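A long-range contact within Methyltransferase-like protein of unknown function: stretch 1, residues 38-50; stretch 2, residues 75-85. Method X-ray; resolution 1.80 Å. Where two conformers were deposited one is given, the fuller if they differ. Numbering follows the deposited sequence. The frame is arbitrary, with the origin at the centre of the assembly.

Stretch 1 (38-50) GSGGSTVVAAELP
Stretch 2 (75-85) PPAEGTEVNIV

Two hydrogen bonds tie the stretches together, both at Ala47-Leu49 of stretch 1. The backbone N of Ala77 donates to the carbonyl O of Ala47 at 2.8 Å, with an N-H...O angle of 165°, so the bond is nearly straight. The hydroxyl OG1 of Thr80 donates to Leu49 O at 2.5 Å, which is very short. Thr80 has chi1 -69° (m), and its CA-to-CB bond points toward stretch 1.

The helix begins at Gly41 and includes residues through the mid-40s, with phi/psi near -65/-38. Gly40 is the N-cap, at phi/psi 158/-131, where a side chain would be jammed against the preceding carbonyl. Gly40 N donates to Thr43 OG1 at 3.0 Å. Thr43 has chi1 -49° (m). Val45 N bonds to Gly41 O at 3.1 Å and Ala47 N to Thr43 O at 2.9 Å. Leu49 N then bonds to Ala46 O at 3.1 Å. Leu49 and Pro50 are extended, at psi 138° and 154°.

Stretch 2 begins with Pro75 and Pro76, both extended and with C-gamma exo rings. A type II turn runs from Ala77 to Thr80, closed by Thr80 N to Ala77 O at 3.0 Å. Glu78 is at -58/133 and Gly79 at 80/1; the positive phi favours glycine. Residues 81-85 form a strand that continues later in the chain.

Helix and strand run nearly antiparallel, at 158°, with axes 9.3 Å apart at closest approach. In register, the CA of Ala47 lies 4.7 Å from the CA of Pro76, the CA of Pro50 4.9 Å from the CA of Ala77, and the CA of Ser39 7.5 Å from the CA of Ile84.

Apolar contacts lie beside the hydrogen bonds. Ala47 CB lies 4.0 Å from Val82 CG2 and 4.4 Å from Pro76 CB. Ala77 CB points toward stretch 1. Ala77 CB sits 3.6 Å from both Glu48 O and Leu49 O, and 4.3 Å from Pro50 CB. The Pro50 ring is C-gamma endo, and Pro50 CA is 3.3 Å from Glu78 O.

Farther along the strand, side chains bridge the wider gap. Thr43 CG2 meets Val82 CG1 at 3.8 Å and Ile84 CD1 at 4.0 Å, so its methyl packs while its hydroxyl serves the helix start. Val82 is t (178°). Ile84 is m, m; its CA-to-CB bond points sideways, but Ile84 CD1 reaches within 4.3 Å of Ser39 CB. Glu81 and Asn83 alternate with these residues and point away. The contact buries 408 Å² in total.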

# COMPACT_ATOMS: atom_id res chain seq x y z
N GLY A 38 19.63 4.57 3.42
CA GLY A 38 20.56 5.67 3.55
C GLY A 38 21.96 5.12 3.53
O GLY A 38 22.23 4.07 4.10
N SER A 39 22.84 5.75 2.77
CA SER A 39 24.23 5.31 2.71
C SER A 39 25.13 6.44 3.15
O SER A 39 24.78 7.59 3.01
CB SER A 39 24.61 4.79 1.32
OG SER A 39 24.75 5.85 0.40
N GLY A 40 26.28 6.10 3.70
CA GLY A 40 27.26 7.08 4.16
C GLY A 40 28.22 6.55 5.20
O GLY A 40 28.79 5.46 5.09
N GLY A 41 28.37 7.32 6.25
CA GLY A 41 29.32 6.96 7.32
C GLY A 41 29.07 5.58 7.89
O GLY A 41 30.01 4.83 8.22
N SER A 42 27.79 5.22 7.99
CA SER A 42 27.42 3.96 8.65
C SER A 42 27.91 2.79 7.81
O SER A 42 28.35 1.75 8.30
CB SER A 42 25.90 3.87 8.83
OG SER A 42 25.20 4.11 7.61
N THR A 43 27.86 3.03 6.51
CA THR A 43 28.20 2.03 5.53
C THR A 43 29.69 1.73 5.60
O THR A 43 30.10 0.59 5.47
CB THR A 43 27.90 2.54 4.10
OG1 THR A 43 26.56 3.10 4.05
CG2 THR A 43 28.04 1.39 3.10
N VAL A 44 30.48 2.78 5.84
CA VAL A 44 31.95 2.64 6.02
C VAL A 44 32.23 1.85 7.29
O VAL A 44 33.08 0.97 7.31
CB VAL A 44 32.67 4.03 6.05
CG1 VAL A 44 34.18 3.88 6.40
CG2 VAL A 44 32.49 4.75 4.71
N VAL A 45 31.49 2.15 8.34
CA VAL A 45 31.58 1.39 9.58
C VAL A 45 31.37 -0.10 9.34
O VAL A 45 32.10 -0.94 9.88
CB VAL A 45 30.61 1.87 10.69
CG1 VAL A 45 30.64 0.89 11.86
CG2 VAL A 45 30.96 3.28 11.15
N ALA A 46 30.42 -0.43 8.48
CA ALA A 46 30.09 -1.83 8.19
C ALA A 46 31.17 -2.48 7.31
O ALA A 46 31.60 -3.62 7.54
CB ALA A 46 28.73 -1.93 7.49
N ALA A 47 31.62 -1.70 6.33
CA ALA A 47 32.61 -2.13 5.35
C ALA A 47 33.92 -2.54 6.00
O ALA A 47 34.65 -3.37 5.47
CB ALA A 47 32.86 -1.02 4.32
N GLU A 48 34.23 -1.92 7.13
CA GLU A 48 35.52 -2.05 7.77
C GLU A 48 35.55 -3.22 8.73
O GLU A 48 36.57 -3.55 9.28
CB GLU A 48 35.89 -0.76 8.49
CG GLU A 48 36.17 0.36 7.50
CD GLU A 48 36.72 1.62 8.15
OE1 GLU A 48 36.45 1.86 9.36
OE2 GLU A 48 37.41 2.36 7.42
N LEU A 49 34.39 -3.84 8.89
CA LEU A 49 34.26 -5.04 9.69
C LEU A 49 34.30 -6.29 8.80
O LEU A 49 33.73 -6.33 7.70
CB LEU A 49 32.97 -5.02 10.52
CG LEU A 49 32.82 -3.90 11.56
CD1 LEU A 49 31.37 -3.83 12.09
CD2 LEU A 49 33.80 -4.07 12.68
N PRO A 50 35.02 -7.33 9.26
CA PRO A 50 35.08 -8.52 8.42
C PRO A 50 33.84 -9.38 8.49
O PRO A 50 33.11 -9.36 9.46
CB PRO A 50 36.28 -9.27 8.95
CG PRO A 50 36.39 -8.84 10.39
CD PRO A 50 35.96 -7.40 10.39
N PRO A 75 38.65 -0.84 -0.37
CA PRO A 75 37.81 -2.01 -0.42
C PRO A 75 37.44 -2.50 0.98
O PRO A 75 38.16 -2.24 1.93
CB PRO A 75 38.66 -3.04 -1.17
CG PRO A 75 39.66 -2.21 -1.95
CD PRO A 75 39.94 -1.06 -1.04
N PRO A 76 36.30 -3.16 1.10
CA PRO A 76 35.84 -3.70 2.38
C PRO A 76 36.81 -4.72 2.96
O PRO A 76 37.62 -5.33 2.23
CB PRO A 76 34.53 -4.38 2.01
CG PRO A 76 34.07 -3.68 0.78
CD PRO A 76 35.33 -3.41 0.02
N ALA A 77 36.72 -4.85 4.28
CA ALA A 77 37.47 -5.86 5.05
C ALA A 77 37.22 -7.25 4.54
O ALA A 77 36.29 -7.52 3.80
CB ALA A 77 37.13 -5.79 6.54
N GLU A 78 38.09 -8.15 4.96
CA GLU A 78 38.08 -9.52 4.41
C GLU A 78 36.71 -10.16 4.64
O GLU A 78 36.14 -10.07 5.72
CB GLU A 78 39.20 -10.38 5.01
CG GLU A 78 39.30 -11.77 4.38
N GLY A 79 36.20 -10.76 3.58
CA GLY A 79 34.96 -11.51 3.65
C GLY A 79 33.71 -10.67 3.61
O GLY A 79 32.61 -11.18 3.66
N THR A 80 33.89 -9.36 3.49
CA THR A 80 32.77 -8.43 3.50
C THR A 80 32.44 -7.93 2.10
O THR A 80 33.32 -7.63 1.31
CB THR A 80 33.04 -7.27 4.46
OG1 THR A 80 33.03 -7.78 5.79
CG2 THR A 80 32.01 -6.13 4.31
N GLU A 81 31.14 -7.87 1.82
CA GLU A 81 30.61 -7.42 0.52
C GLU A 81 29.64 -6.26 0.79
O GLU A 81 28.83 -6.33 1.69
CB GLU A 81 29.88 -8.58 -0.16
CG GLU A 81 29.13 -8.20 -1.43
CD GLU A 81 28.31 -9.36 -2.02
OE1 GLU A 81 28.76 -10.52 -1.89
OE2 GLU A 81 27.24 -9.09 -2.61
N VAL A 82 29.77 -5.20 0.03
CA VAL A 82 28.93 -4.03 0.21
C VAL A 82 28.26 -3.67 -1.10
O VAL A 82 28.93 -3.40 -2.10
CB VAL A 82 29.75 -2.84 0.74
CG1 VAL A 82 28.85 -1.60 0.89
CG2 VAL A 82 30.42 -3.21 2.05
N ASN A 83 26.93 -3.68 -1.10
CA ASN A 83 26.16 -3.34 -2.29
C ASN A 83 25.34 -2.08 -2.09
O ASN A 83 24.37 -2.06 -1.37
CB ASN A 83 25.23 -4.50 -2.72
CG ASN A 83 25.99 -5.79 -2.94
OD1 ASN A 83 25.67 -6.82 -2.35
ND2 ASN A 83 27.02 -5.73 -3.76
N ILE A 84 25.75 -1.05 -2.80
CA ILE A 84 25.06 0.24 -2.78
C ILE A 84 24.01 0.19 -3.87
O ILE A 84 24.32 -0.04 -5.03
CB ILE A 84 26.01 1.44 -3.09
CG1 ILE A 84 27.19 1.49 -2.11
CG2 ILE A 84 25.20 2.76 -3.13
CD1 ILE A 84 26.79 1.67 -0.66
N VAL A 85 22.75 0.36 -3.48
CA VAL A 85 21.60 0.18 -4.40
C VAL A 85 20.86 1.49 -4.61
O VAL A 85 20.04 1.88 -3.81
CB VAL A 85 20.62 -0.93 -3.92
CG1 VAL A 85 19.52 -1.18 -4.98
CG2 VAL A 85 21.34 -2.23 -3.59